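Local coordinates for protein transcriptional regulator (Pseudomonas aeruginosa, PDB 3E7Q) that probably acts as a TetR-family transcriptional repressor, binding regulatory DNA through a helix-turn-helix motif, at residues G86-R91 with L145-E150. Sequence-based numbering, arbitrary orientation.
Sequences GGARPR and LRQLAE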
loop_
_atom_site.group_PDB
_atom_site.type_symbol
_atom_site.label_atom_id
_atom_site.label_comp_id
_atom_site.label_asym_id
_atom_site.label_seq_id
_atom_site.Cartn_x
_atom_site.Cartn_y
_atom_site.Cartn_z
ATOM N N GLY B 86 -4.359 -11.771 -29.111
ATOM C CA GLY B 86 -4.146 -10.388 -29.506
ATOM C C GLY B 86 -5.075 -9.348 -28.916
ATOM O O GLY B 86 -4.692 -8.153 -28.884
ATOM N N GLY B 87 -6.271 -9.774 -28.477
ATOM C CA GLY B 87 -7.346 -8.833 -28.100
ATOM C C GLY B 87 -7.206 -8.171 -26.731
ATOM O O GLY B 87 -6.474 -8.639 -25.880
ATOM N N ALA B 88 -7.958 -7.110 -26.470
ATOM C CA ALA B 88 -7.719 -6.293 -25.231
ATOM C C ALA B 88 -8.002 -7.075 -23.916
ATOM O O ALA B 88 -7.177 -7.020 -22.985
ATOM C CB ALA B 88 -8.470 -4.976 -25.280
ATOM N N ARG B 89 -9.108 -7.852 -23.878
ATOM C CA ARG B 89 -9.518 -8.605 -22.677
ATOM C C ARG B 89 -8.606 -9.802 -22.416
ATOM O O ARG B 89 -8.204 -10.025 -21.274
ATOM C CB ARG B 89 -11.017 -8.990 -22.704
ATOM C CG ARG B 89 -11.875 -7.757 -22.542
ATOM C CD ARG B 89 -13.018 -7.778 -21.547
ATOM N NE ARG B 89 -12.765 -8.332 -20.193
ATOM C CZ ARG B 89 -13.692 -8.351 -19.236
ATOM N NH1 ARG B 89 -14.851 -7.783 -19.448
ATOM N NH2 ARG B 89 -13.452 -8.893 -18.067
ATOM N N PRO B 90 -8.225 -10.551 -23.467
ATOM C CA PRO B 90 -7.261 -11.625 -23.216
ATOM C C PRO B 90 -5.883 -11.136 -22.666
ATOM O O PRO B 90 -5.343 -11.776 -21.773
ATOM C CB PRO B 90 -7.140 -12.320 -24.569
ATOM C CG PRO B 90 -8.385 -12.002 -25.287
ATOM C CD PRO B 90 -8.663 -10.557 -24.860
ATOM N N ARG B 91 -5.392 -10.001 -23.178
ATOM C CA ARG B 91 -4.188 -9.307 -22.686
ATOM C C ARG B 91 -4.335 -8.800 -21.234
ATOM O O ARG B 91 -3.428 -8.983 -20.414
ATOM C CB ARG B 91 -3.822 -8.117 -23.586
ATOM C CG ARG B 91 -3.491 -8.433 -25.019
ATOM C CD ARG B 91 -2.984 -7.220 -25.808
ATOM N NE ARG B 91 -2.070 -7.691 -26.844
ATOM C CZ ARG B 91 -1.814 -7.059 -28.005
ATOM N NH1 ARG B 91 -2.366 -5.872 -28.289
ATOM N NH2 ARG B 91 -0.994 -7.613 -28.917
ATOM N N LEU B 145 -6.090 -0.475 -22.298
ATOM C CA LEU B 145 -7.379 0.142 -22.040
ATOM C C LEU B 145 -7.852 0.952 -23.237
ATOM O O LEU B 145 -9.050 1.012 -23.487
ATOM C CB LEU B 145 -7.347 0.969 -20.792
ATOM C CG LEU B 145 -7.207 0.135 -19.523
ATOM C CD1 LEU B 145 -6.925 1.051 -18.366
ATOM C CD2 LEU B 145 -8.477 -0.686 -19.336
ATOM N N ARG B 146 -6.894 1.499 -23.992
ATOM C CA ARG B 146 -7.184 2.137 -25.265
ATOM C C ARG B 146 -7.592 1.196 -26.339
ATOM O O ARG B 146 -8.480 1.519 -27.098
ATOM C CB ARG B 146 -5.995 2.879 -25.785
ATOM C CG ARG B 146 -5.808 4.117 -24.990
ATOM C CD ARG B 146 -4.883 5.060 -25.652
ATOM N NE ARG B 146 -4.948 6.262 -24.874
ATOM C CZ ARG B 146 -3.925 7.056 -24.663
ATOM N NH1 ARG B 146 -2.744 6.754 -25.193
ATOM N NH2 ARG B 146 -4.095 8.124 -23.883
ATOM N N GLN B 147 -6.915 0.065 -26.431
ATOM C CA GLN B 147 -7.365 -1.037 -27.306
ATOM C C GLN B 147 -8.791 -1.443 -26.954
ATOM O O GLN B 147 -9.647 -1.489 -27.810
ATOM C CB GLN B 147 -6.408 -2.225 -27.138
ATOM C CG GLN B 147 -6.375 -3.124 -28.291
ATOM C CD GLN B 147 -5.646 -4.436 -28.041
ATOM O OE1 GLN B 147 -5.003 -4.636 -27.024
ATOM N NE2 GLN B 147 -5.743 -5.315 -28.989
ATOM N N LEU B 148 -9.041 -1.668 -25.671
ATOM C CA LEU B 148 -10.380 -1.942 -25.167
ATOM C C LEU B 148 -11.434 -0.938 -25.586
ATOM O O LEU B 148 -12.521 -1.335 -26.040
ATOM C CB LEU B 148 -10.422 -2.084 -23.649
ATOM C CG LEU B 148 -11.643 -2.751 -22.989
ATOM C CD1 LEU B 148 -11.811 -4.212 -23.438
ATOM C CD2 LEU B 148 -11.474 -2.703 -21.470
ATOM N N ALA B 149 -11.104 0.330 -25.419
ATOM C CA ALA B 149 -11.960 1.434 -25.801
ATOM C C ALA B 149 -12.267 1.471 -27.313
ATOM O O ALA B 149 -13.419 1.711 -27.716
ATOM C CB ALA B 149 -11.316 2.762 -25.341
ATOM N N GLU B 150 -11.236 1.245 -28.129
ATOM C CA GLU B 150 -11.379 1.136 -29.584
ATOM C C GLU B 150 -12.290 -0.069 -29.997
ATOM O O GLU B 150 -13.218 0.085 -30.764
ATOM C CB GLU B 150 -10.001 1.047 -30.272
ATOM C CG GLU B 150 -10.095 0.650 -31.817
ATOM C CD GLU B 150 -10.608 1.781 -32.765
ATOM O OE1 GLU B 150 -10.608 2.970 -32.343
ATOM O OE2 GLU B 150 -10.997 1.470 -33.937
#
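The guanidinium of Arg91 carries the carbonyl oxygen of Gly86 over the centre of one face, with O 3.1 Å above the plane, and has Gln147 OE1 at its edge, near its plane; guanidinium and amide planes are turned 51° apart. The Gln147 chain, with CG anti to the backbone N (chi1 -156°) and extended beyond it, reaches across Arg91 at about a right angle, and its amide bonds through both ends. Gln147 NE2 gives a nearly straight hydrogen bond (168°) to a lone pair of Gly86 O, 3.0 Å away; Gly86 O lies in the Gln147 amide plane. Gln147 OE1 accepts from Arg91 NH1 at 3.2 Å, a more bent bond whose donor stands above the carbonyl plane. One acceptor and one donor thus set the amide's flip, and it bridges Gly86, just before the N-cap Gly87, and the first helical turn at Arg91. Beside this polar patch Ala88 CB lies 3.4 Å from Leu148 N, while Leu148 CD1 reaches Arg89 CG at 3.7 Å. The Arg89 guanidinium turns to salt bridges with Asp198, Glu194 and Glu201. Helix 88-99 thus starts against the C-terminal part of helix 124-152 in the all-helical C-terminal domain, and Leu148 also touches Val197 of helix 186-204.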